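Probable amino acid aminotransferase (PDB 6Q1S) is probably an aminotransferase of the class IV family, whose fold binds a vitamin B6-derived cofactor, here 4'-deoxy-4'-aminopyridoxal-5'-phosphate. Local coordinates at residues G171-V176 and E184-T189; S188-A193 and I250-S255; M256-R261 and L282-I287. One frame throughout, in Å; residues are numbered along the deposited sequence.

Contact 1. Residues G171-V176 and E184-T189; sequences GDVIFV and EGPRST. With PMP (4'-deoxy-4'-aminopyridoxal-5'-phosphate), chain G; AKG (2-oxoglutaric acid), chain H.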
loop_
_atom_site.group_PDB
_atom_site.type_symbol
_atom_site.label_atom_id
_atom_site.label_comp_id
_atom_site.label_asym_id
_atom_site.label_seq_id
_atom_site.Cartn_x
_atom_site.Cartn_y
_atom_site.Cartn_z
ATOM N N GLY B 171 -2.459 -19.755 -9.696
ATOM C CA GLY B 171 -2.103 -19.800 -8.293
ATOM C C GLY B 171 -1.181 -18.683 -7.857
ATOM O O GLY B 171 -1.046 -18.415 -6.658
ATOM N N ASP B 172 -0.535 -18.023 -8.811
ATOM C CA ASP B 172 0.370 -16.925 -8.498
ATOM C C ASP B 172 0.544 -16.071 -9.749
ATOM O O ASP B 172 -0.106 -16.301 -10.774
ATOM C CB ASP B 172 1.707 -17.455 -7.975
ATOM C CG ASP B 172 2.315 -16.557 -6.916
ATOM O OD1 ASP B 172 2.413 -15.335 -7.151
ATOM O OD2 ASP B 172 2.706 -17.078 -5.851
ATOM N N VAL B 173 1.431 -15.084 -9.661
ATOM C CA VAL B 173 1.622 -14.096 -10.716
ATOM C C VAL B 173 3.113 -13.841 -10.869
ATOM O O VAL B 173 3.862 -13.868 -9.887
ATOM C CB VAL B 173 0.870 -12.780 -10.402
ATOM C CG1 VAL B 173 1.305 -11.653 -11.332
ATOM C CG2 VAL B 173 -0.626 -12.983 -10.498
ATOM N N ILE B 174 3.544 -13.621 -12.106
ATOM C CA ILE B 174 4.879 -13.121 -12.400
ATOM C C ILE B 174 4.704 -11.745 -13.024
ATOM O O ILE B 174 4.123 -11.618 -14.110
ATOM C CB ILE B 174 5.659 -14.064 -13.329
ATOM C CG1 ILE B 174 5.972 -15.375 -12.605
ATOM C CG2 ILE B 174 6.943 -13.396 -13.801
ATOM C CD1 ILE B 174 6.746 -16.365 -13.441
ATOM N N PHE B 175 5.178 -10.715 -12.329
ATOM C CA PHE B 175 5.056 -9.352 -12.822
ATOM C C PHE B 175 6.043 -9.110 -13.954
ATOM O O PHE B 175 7.226 -9.447 -13.843
ATOM C CB PHE B 175 5.306 -8.352 -11.694
ATOM C CG PHE B 175 4.086 -8.031 -10.884
ATOM C CD1 PHE B 175 2.902 -7.672 -11.507
ATOM C CD2 PHE B 175 4.121 -8.092 -9.503
ATOM C CE1 PHE B 175 1.778 -7.372 -10.765
ATOM C CE2 PHE B 175 2.998 -7.797 -8.755
ATOM C CZ PHE B 175 1.824 -7.435 -9.388
ATOM N N VAL B 176 5.563 -8.513 -15.038
ATOM C CA VAL B 176 6.410 -8.129 -16.158
ATOM C C VAL B 176 6.313 -6.621 -16.317
ATOM O O VAL B 176 5.222 -6.046 -16.237
ATOM C CB VAL B 176 6.006 -8.850 -17.461
ATOM C CG1 VAL B 176 7.054 -8.628 -18.536
ATOM C CG2 VAL B 176 5.802 -10.338 -17.208
ATOM N N GLU B 184 9.303 -9.501 -10.600
ATOM C CA GLU B 184 9.221 -10.382 -9.441
ATOM C C GLU B 184 7.782 -10.866 -9.320
ATOM O O GLU B 184 6.938 -10.582 -10.173
ATOM C CB GLU B 184 9.674 -9.668 -8.164
ATOM C CG GLU B 184 8.772 -8.514 -7.755
ATOM C CD GLU B 184 9.230 -7.830 -6.480
ATOM O OE1 GLU B 184 8.682 -6.756 -6.154
ATOM O OE2 GLU B 184 10.138 -8.361 -5.805
ATOM N N GLY B 185 7.510 -11.611 -8.253
ATOM C CA GLY B 185 6.154 -11.968 -7.915
ATOM C C GLY B 185 5.587 -11.019 -6.878
ATOM O O GLY B 185 6.323 -10.295 -6.202
ATOM N N PRO B 186 4.261 -11.012 -6.722
ATOM C CA PRO B 186 3.650 -10.183 -5.668
ATOM C C PRO B 186 4.029 -10.617 -4.261
ATOM O O PRO B 186 3.803 -9.855 -3.312
ATOM C CB PRO B 186 2.145 -10.346 -5.918
ATOM C CG PRO B 186 2.025 -11.635 -6.669
ATOM C CD PRO B 186 3.249 -11.716 -7.528
ATOM N N ARG B 187 4.594 -11.819 -4.098
ATOM C CA ARG B 187 5.015 -12.278 -2.780
ATOM C C ARG B 187 6.226 -13.205 -2.860
ATOM O O ARG B 187 6.460 -13.974 -1.920
ATOM C CB ARG B 187 3.858 -12.991 -2.066
ATOM C CG ARG B 187 3.326 -14.209 -2.807
ATOM C CD ARG B 187 2.173 -14.849 -2.055
ATOM N NE ARG B 187 1.507 -15.890 -2.832
ATOM C CZ ARG B 187 0.280 -16.338 -2.583
ATOM N NH1 ARG B 187 -0.417 -15.839 -1.571
ATOM N NH2 ARG B 187 -0.250 -17.287 -3.344
ATOM N N SER B 188 7.004 -13.152 -3.940
ATOM C CA SER B 188 8.092 -14.101 -4.125
ATOM C C SER B 188 9.109 -13.530 -5.101
ATOM O O SER B 188 8.877 -12.510 -5.755
ATOM C CB SER B 188 7.562 -15.447 -4.628
ATOM O OG SER B 188 6.622 -15.257 -5.671
ATOM N N THR B 189 10.248 -14.213 -5.186
ATOM C CA THR B 189 11.340 -13.864 -6.081
ATOM C C THR B 189 11.402 -14.870 -7.220
ATOM O O THR B 189 11.273 -16.079 -7.000
ATOM C CB THR B 189 12.678 -13.836 -5.330
ATOM O OG1 THR B 189 12.623 -12.852 -4.289
ATOM C CG2 THR B 189 13.825 -13.510 -6.273
HETATM N N1 PMP G . 9.076 -9.988 -3.476
HETATM C C2 PMP G . 8.041 -9.517 -2.739
HETATM C C2A PMP G . 7.202 -8.379 -3.259
HETATM C C3 PMP G . 7.730 -10.119 -1.418
HETATM O O3 PMP G . 6.696 -9.664 -0.659
HETATM C C4 PMP G . 8.587 -11.235 -0.958
HETATM C C4A PMP G . 8.352 -11.914 0.370
HETATM N N4A PMP G . 7.017 -12.537 0.372
HETATM C C5 PMP G . 9.687 -11.656 -1.858
HETATM C C6 PMP G . 9.865 -10.999 -3.073
HETATM C C5A PMP G . 10.607 -12.787 -1.456
HETATM O O4P PMP G . 11.380 -12.392 -0.324
HETATM P P PMP G . 11.855 -13.479 0.765
HETATM O O1P PMP G . 10.628 -14.119 1.368
HETATM O O2P PMP G . 12.702 -14.522 0.075
HETATM O O3P PMP G . 12.657 -12.785 1.839
HETATM C C1 AKG H . 3.839 -16.171 1.448
HETATM O O1 AKG H . 2.994 -16.688 0.687
HETATM O O2 AKG H . 4.779 -16.833 1.938
HETATM C C2 AKG H . 3.727 -14.752 1.774
HETATM O O5 AKG H . 4.668 -14.002 1.563
HETATM C C3 AKG H . 2.444 -14.214 2.365
HETATM C C4 AKG H . 1.514 -13.774 1.241
HETATM C C5 AKG H . 0.118 -14.288 1.494
HETATM O O3 AKG H . -0.118 -14.849 2.587
HETATM O O4 AKG H . -0.746 -14.141 0.603
#

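Contact 2. Residues S188-A193 and I250-S255; sequences STVVIA and IWLVSS. With PMP (4'-deoxy-4'-aminopyridoxal-5'-phosphate), chain G.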
loop_
_atom_site.group_PDB
_atom_site.type_symbol
_atom_site.label_atom_id
_atom_site.label_comp_id
_atom_site.label_asym_id
_atom_site.label_seq_id
_atom_site.Cartn_x
_atom_site.Cartn_y
_atom_site.Cartn_z
ATOM N N SER B 188 7.004 -13.152 -3.940
ATOM C CA SER B 188 8.092 -14.101 -4.125
ATOM C C SER B 188 9.109 -13.530 -5.101
ATOM O O SER B 188 8.877 -12.510 -5.755
ATOM C CB SER B 188 7.562 -15.447 -4.628
ATOM O OG SER B 188 6.622 -15.257 -5.671
ATOM N N THR B 189 10.248 -14.213 -5.186
ATOM C CA THR B 189 11.340 -13.864 -6.081
ATOM C C THR B 189 11.402 -14.870 -7.220
ATOM O O THR B 189 11.273 -16.079 -7.000
ATOM C CB THR B 189 12.678 -13.836 -5.330
ATOM O OG1 THR B 189 12.623 -12.852 -4.289
ATOM C CG2 THR B 189 13.825 -13.510 -6.273
ATOM N N VAL B 190 11.593 -14.370 -8.436
ATOM C CA VAL B 190 11.630 -15.212 -9.627
ATOM C C VAL B 190 13.056 -15.704 -9.840
ATOM O O VAL B 190 13.983 -14.904 -10.002
ATOM C CB VAL B 190 11.121 -14.454 -10.861
ATOM C CG1 VAL B 190 11.239 -15.328 -12.100
ATOM C CG2 VAL B 190 9.682 -14.018 -10.653
ATOM N N VAL B 191 13.231 -17.022 -9.825
ATOM C CA VAL B 191 14.503 -17.664 -10.130
ATOM C C VAL B 191 14.254 -18.691 -11.224
ATOM O O VAL B 191 13.313 -19.488 -11.128
ATOM C CB VAL B 191 15.129 -18.329 -8.890
ATOM C CG1 VAL B 191 16.391 -19.083 -9.271
ATOM C CG2 VAL B 191 15.432 -17.288 -7.828
ATOM N N ILE B 192 15.093 -18.677 -12.256
ATOM C CA ILE B 192 14.983 -19.619 -13.360
ATOM C C ILE B 192 16.257 -20.453 -13.414
ATOM O O ILE B 192 17.253 -20.156 -12.756
ATOM C CB ILE B 192 14.734 -18.927 -14.714
ATOM C CG1 ILE B 192 15.911 -18.022 -15.074
ATOM C CG2 ILE B 192 13.442 -18.127 -14.673
ATOM C CD1 ILE B 192 16.072 -17.805 -16.560
ATOM N N ALA B 193 16.208 -21.504 -14.226
ATOM C CA ALA B 193 17.276 -22.494 -14.327
ATOM C C ALA B 193 17.644 -22.661 -15.793
ATOM O O ALA B 193 16.824 -23.129 -16.589
ATOM C CB ALA B 193 16.858 -23.833 -13.726
ATOM N N ILE B 250 11.139 -22.694 -13.437
ATOM C CA ILE B 250 10.847 -21.397 -12.840
ATOM C C ILE B 250 10.335 -21.652 -11.433
ATOM O O ILE B 250 9.519 -22.553 -11.218
ATOM C CB ILE B 250 9.811 -20.585 -13.646
ATOM C CG1 ILE B 250 10.137 -20.594 -15.140
ATOM C CG2 ILE B 250 9.733 -19.156 -13.129
ATOM C CD1 ILE B 250 9.036 -19.979 -15.982
ATOM N N TRP B 251 10.810 -20.861 -10.479
ATOM C CA TRP B 251 10.377 -20.981 -9.097
ATOM C C TRP B 251 10.040 -19.610 -8.544
ATOM O O TRP B 251 10.698 -18.617 -8.867
ATOM C CB TRP B 251 11.450 -21.628 -8.223
ATOM C CG TRP B 251 11.804 -23.007 -8.648
ATOM C CD1 TRP B 251 11.266 -24.172 -8.191
ATOM C CD2 TRP B 251 12.778 -23.371 -9.628
ATOM N NE1 TRP B 251 11.849 -25.242 -8.823
ATOM C CE2 TRP B 251 12.781 -24.777 -9.712
ATOM C CE3 TRP B 251 13.651 -22.644 -10.442
ATOM C CZ2 TRP B 251 13.622 -25.469 -10.576
ATOM C CZ3 TRP B 251 14.483 -23.331 -11.297
ATOM C CH2 TRP B 251 14.464 -24.730 -11.359
ATOM N N LEU B 252 9.009 -19.567 -7.711
ATOM C CA LEU B 252 8.648 -18.372 -6.960
ATOM C C LEU B 252 9.181 -18.581 -5.549
ATOM O O LEU B 252 8.605 -19.332 -4.756
ATOM C CB LEU B 252 7.143 -18.148 -6.994
ATOM C CG LEU B 252 6.627 -17.953 -8.421
ATOM C CD1 LEU B 252 5.122 -17.905 -8.438
ATOM C CD2 LEU B 252 7.215 -16.690 -9.032
ATOM N N VAL B 253 10.299 -17.931 -5.248
ATOM C CA VAL B 253 11.039 -18.158 -4.015
ATOM C C VAL B 253 10.678 -17.090 -2.993
ATOM O O VAL B 253 10.595 -15.900 -3.320
ATOM C CB VAL B 253 12.554 -18.171 -4.296
ATOM C CG1 VAL B 253 13.313 -18.692 -3.102
ATOM C CG2 VAL B 253 12.851 -19.014 -5.529
ATOM N N SER B 254 10.481 -17.514 -1.748
ATOM C CA SER B 254 10.134 -16.612 -0.658
ATOM C C SER B 254 10.501 -17.296 0.654
ATOM O O SER B 254 10.934 -18.450 0.675
ATOM C CB SER B 254 8.654 -16.220 -0.699
ATOM O OG SER B 254 7.814 -17.340 -0.476
ATOM N N SER B 255 10.319 -16.571 1.759
ATOM C CA SER B 255 10.805 -17.056 3.047
ATOM C C SER B 255 9.926 -18.166 3.616
ATOM O O SER B 255 10.441 -19.121 4.207
ATOM C CB SER B 255 10.901 -15.901 4.042
ATOM O OG SER B 255 11.911 -14.983 3.661
HETATM N N1 PMP G . 9.076 -9.988 -3.476
HETATM C C2 PMP G . 8.041 -9.517 -2.739
HETATM C C2A PMP G . 7.202 -8.379 -3.259
HETATM C C3 PMP G . 7.730 -10.119 -1.418
HETATM O O3 PMP G . 6.696 -9.664 -0.659
HETATM C C4 PMP G . 8.587 -11.235 -0.958
HETATM C C4A PMP G . 8.352 -11.914 0.370
HETATM N N4A PMP G . 7.017 -12.537 0.372
HETATM C C5 PMP G . 9.687 -11.656 -1.858
HETATM C C6 PMP G . 9.865 -10.999 -3.073
HETATM C C5A PMP G . 10.607 -12.787 -1.456
HETATM O O4P PMP G . 11.380 -12.392 -0.324
HETATM P P PMP G . 11.855 -13.479 0.765
HETATM O O1P PMP G . 10.628 -14.119 1.368
HETATM O O2P PMP G . 12.702 -14.522 0.075
HETATM O O3P PMP G . 12.657 -12.785 1.839
HETATM O O HOH W 1 13.806 -15.221 -2.534
#

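Contact 3. Residues M256-R261 and L282-I287; sequences MTLAAR and LVDAAI. With AKG (2-oxoglutaric acid), chain H.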
loop_
_atom_site.group_PDB
_atom_site.type_symbol
_atom_site.label_atom_id
_atom_site.label_comp_id
_atom_site.label_asym_id
_atom_site.label_seq_id
_atom_site.Cartn_x
_atom_site.Cartn_y
_atom_site.Cartn_z
ATOM N N MET B 256 8.609 -18.071 3.441
ATOM C CA MET B 256 7.703 -19.059 4.019
ATOM C C MET B 256 7.350 -20.172 3.035
ATOM O O MET B 256 7.374 -21.352 3.397
ATOM C CB MET B 256 6.432 -18.371 4.528
ATOM C CG MET B 256 5.394 -19.321 5.098
ATOM S SD MET B 256 4.043 -18.465 5.934
ATOM C CE MET B 256 3.132 -17.816 4.538
ATOM N N THR B 257 7.011 -19.816 1.793
ATOM C CA THR B 257 6.682 -20.817 0.786
ATOM C C THR B 257 7.918 -21.533 0.253
ATOM O O THR B 257 7.789 -22.605 -0.350
ATOM C CB THR B 257 5.919 -20.161 -0.372
ATOM O OG1 THR B 257 4.927 -19.269 0.155
ATOM C CG2 THR B 257 5.226 -21.210 -1.231
ATOM N N LEU B 258 9.107 -20.970 0.480
ATOM C CA LEU B 258 10.374 -21.525 0.014
ATOM C C LEU B 258 10.449 -21.541 -1.508
ATOM O O LEU B 258 10.895 -20.563 -2.111
ATOM C CB LEU B 258 10.610 -22.925 0.588
ATOM C CG LEU B 258 10.743 -22.985 2.113
ATOM C CD1 LEU B 258 11.330 -24.316 2.541
ATOM C CD2 LEU B 258 11.584 -21.828 2.638
ATOM N N ALA B 259 10.019 -22.625 -2.148
ATOM C CA ALA B 259 10.157 -22.750 -3.596
ATOM C C ALA B 259 8.923 -23.417 -4.178
ATOM O O ALA B 259 8.627 -24.571 -3.855
ATOM C CB ALA B 259 11.416 -23.544 -3.963
ATOM N N ALA B 260 8.218 -22.692 -5.043
ATOM C CA ALA B 260 7.055 -23.200 -5.764
ATOM C C ALA B 260 7.377 -23.143 -7.251
ATOM O O ALA B 260 7.411 -22.057 -7.841
ATOM C CB ALA B 260 5.802 -22.388 -5.437
ATOM N N ARG B 261 7.620 -24.303 -7.852
ATOM C CA ARG B 261 7.937 -24.347 -9.272
ATOM C C ARG B 261 6.711 -23.985 -10.102
ATOM O O ARG B 261 5.590 -24.394 -9.793
ATOM C CB ARG B 261 8.446 -25.728 -9.676
ATOM C CG ARG B 261 9.203 -25.712 -10.997
ATOM C CD ARG B 261 9.658 -27.094 -11.418
ATOM N NE ARG B 261 8.529 -28.006 -11.559
ATOM C CZ ARG B 261 7.903 -28.232 -12.709
ATOM N NH1 ARG B 261 6.881 -29.074 -12.759
ATOM N NH2 ARG B 261 8.305 -27.611 -13.810
ATOM N N LEU B 282 18.145 -27.381 -2.673
ATOM C CA LEU B 282 19.017 -26.210 -2.641
ATOM C C LEU B 282 18.406 -25.094 -1.804
ATOM O O LEU B 282 19.121 -24.371 -1.098
ATOM C CB LEU B 282 19.296 -25.721 -4.062
ATOM C CG LEU B 282 20.146 -26.623 -4.956
ATOM C CD1 LEU B 282 20.556 -25.877 -6.216
ATOM C CD2 LEU B 282 21.365 -27.119 -4.203
ATOM N N VAL B 283 17.084 -24.930 -1.878
ATOM C CA VAL B 283 16.430 -23.923 -1.054
ATOM C C VAL B 283 16.374 -24.396 0.392
ATOM O O VAL B 283 16.404 -23.582 1.324
ATOM C CB VAL B 283 15.029 -23.601 -1.608
ATOM C CG1 VAL B 283 14.376 -22.481 -0.807
ATOM C CG2 VAL B 283 15.118 -23.222 -3.078
ATOM N N ASP B 284 16.303 -25.712 0.605
ATOM C CA ASP B 284 16.305 -26.252 1.961
ATOM C C ASP B 284 17.609 -25.925 2.675
ATOM O O ASP B 284 17.608 -25.520 3.843
ATOM C CB ASP B 284 16.064 -27.762 1.926
ATOM C CG ASP B 284 14.619 -28.113 1.625
ATOM O OD1 ASP B 284 13.746 -27.237 1.806
ATOM O OD2 ASP B 284 14.353 -29.262 1.211
ATOM N N ALA B 285 18.741 -26.115 1.994
ATOM C CA ALA B 285 20.025 -25.769 2.590
ATOM C C ALA B 285 20.224 -24.262 2.696
ATOM O O ALA B 285 21.021 -23.813 3.524
ATOM C CB ALA B 285 21.167 -26.390 1.786
ATOM N N ALA B 286 19.517 -23.475 1.882
ATOM C CA ALA B 286 19.677 -22.025 1.925
ATOM C C ALA B 286 19.166 -21.451 3.241
ATOM O O ALA B 286 19.852 -20.653 3.892
ATOM C CB ALA B 286 18.956 -21.385 0.740
ATOM N N ILE B 287 17.962 -21.854 3.656
ATOM C CA ILE B 287 17.353 -21.316 4.867
ATOM C C ILE B 287 18.053 -21.777 6.133
ATOM O O ILE B 287 17.787 -21.233 7.211
ATOM C CB ILE B 287 15.865 -21.715 4.921
ATOM C CG1 ILE B 287 15.738 -23.238 4.895
ATOM C CG2 ILE B 287 15.104 -21.086 3.767
ATOM C CD1 ILE B 287 14.371 -23.750 5.257
HETATM C C1 AKG H . 3.839 -16.171 1.448
HETATM O O1 AKG H . 2.994 -16.688 0.687
HETATM O O2 AKG H . 4.779 -16.833 1.938
HETATM C C2 AKG H . 3.727 -14.752 1.774
HETATM O O5 AKG H . 4.668 -14.002 1.563
HETATM C C3 AKG H . 2.444 -14.214 2.365
HETATM C C4 AKG H . 1.514 -13.774 1.241
HETATM C C5 AKG H . 0.118 -14.288 1.494
HETATM O O3 AKG H . -0.118 -14.849 2.587
HETATM O O4 AKG H . -0.746 -14.141 0.603
#

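Contact 1. Residues G171-V176 and E184-T189
Phe175 and Pro186 cross obliquely, the ring carbon CE2 of Phe175 lying 3.9 Å from CB of Pro186. CB of Phe175 rests close to the carbonyl oxygen of Glu184, CG lies beside the backbone N, anti to the carbonyl carbon (chi1 -86°), and CG1 of Val173 covers one face of the ring toward its rim. The other end of the proline slides past Asp172 in the opposite direction: CG and CD pass OD1, and CD of Pro186 comes within 3.3 Å of Val173 O. Asp172 divides its carboxylate. OD1 takes the backbone N of Val173 at 2.7 Å on its anti lone pair, and OD2 meets Arg187 NE at 3.5 Å in a salt bridge whose hydrogen bond is straight (164°) but long and weak. In this member of the class IV family the chain, having left strand 172-176, comes back against it at 184-188 to line the PMP pocket and runs on into strand 189-194; Phe175 N to Glu184 O (2.8 Å) ties the return. The carboxylate plane of Asp172 is turned 78° against the guanidinium of Arg187, with OD2 at the guanidinium edge, in plane. O4 of 2-oxoglutaric acid is also near that plane, 2.8 Å from NH1 of Arg187, whose chain is extended from CG to NE. Arg187 O accepts a hydrogen bond from N4A of PMP at 2.8 Å. Glu184 points away from the strand, its OE2 3.0 Å from PMP N1 and hydrogen-bonded to Leu215 N. Helix 156-166 backs the strand, with Val161 on Phe175.

Contact 2. Residues S188-A193 and I250-S255
The Trp251 indole meets the partner strand with its edge: CB of Ala193 lies in the ring plane, 3.4 Å from CZ3 of Trp251, and CE3 of Trp251 comes to 3.2 Å from Val191 O. Phe279 stacks with this indole. The strands are antiparallel: Val191 and Trp251 form one hydrogen-bonded pair and Thr189 and Val253 the next, where Val253 N reaches Thr189 O at 2.7 Å and almost dead straight (179°). Between them, Val190 and Leu252 stand side by side, pointing the same way, with CG2 of Val190 4.0 Å from CD2 of Leu252. Ser188 OG packs at 3.2 Å against CB of Leu252. Beyond Ser254 the chain reaches the PMP phosphate, and Ser255 OG donates to PMP O1P at 2.8 Å; His49 is a second partner of that hydroxyl. Thus two neighbouring strands of the mixed sheet line the PMP pocket with Thr189, Val253 and Ser255. Val190, Ile192, Ile250 and Leu252 share one face of the sheet, where Ile250 and Leu252 touch Ile174 of strand 172-176. On the other, Thr189 and Val253 meet helix 218-229, and Trp251 meets helix 275-286 through Phe279; strand 258-265 runs alongside 250-254.

Contact 3. Residues M256-R261 and L282-I287
Leu258 overlaps segment 282-287 with three of its carbons. CB sits 4.0 Å from Val283 CG1, CD2 comes to 3.8 Å from Ile287 CG2, and CD1 touches both Ile287 CD1 and, at 3.9 Å, the carboxylate oxygen OD1 of Asp284. The side chains of Ile287 and Asp284 each meet the leucine at about a right angle. Val283 serves both Leu258 and Ala259 with its two branches: CG1, anti to the backbone N (chi1 -176°), faces Leu258, and CG2 lies 3.8 Å from CB of Ala259. These two neighbours in sequence both point their CB toward the helix, consistent with the positive phi of Leu258 (64°), which breaks the usual strand alternation. The helix 275-286 runs nearly antiparallel to strand 258-261, their axes 8.4 Å apart at 163°, and packs on one face of the mixed sheet together with helix 218-229, whose Thr219 touches Val283. Leu258 also reaches Leu37 and Arg39 of strand 31-39, so the contact lies where the mixed sheet approaches the five-stranded antiparallel one. Arg39 forms a salt bridge with OD1 of Asp284. One residue before Leu258, Thr257 OG1 donates to O2 of 2-oxoglutaric acid at 3.0 Å, and Met256 CE also comes close to O2. No hydrogen bond joins the two segments themselves. Their grip is aliphatic carbon against aliphatic carbon, with one carboxylate oxygen of Asp284 at the side, and the polar chemistry is handed to the two margins: the ligand at the loop, and Arg39 beside Asp284.

How the contacts relate
All three contacts are largely buried, and they differ more in chemistry than in depth. Contact 2 is strand on strand, held by backbone hydrogen bonds with mostly apolar side chains on both faces. Contact 1 shares Ser188 and Thr189 with it and continues it backward along the chain, but sets a strand against a loop and adds a salt bridge; Asp172 and Ile174 there rest on Leu252 of contact 2. Contact 3 joins the neighbouring strand 258-265 to a helix mainly by apolar packing, with no hydrogen bond across, and Leu252 N to Ala260 O probably bonds it to contact 2. Contacts 1 and 2 both touch PMP, while contacts 1 and 3 both hold 2-oxoglutaric acid without touching each other.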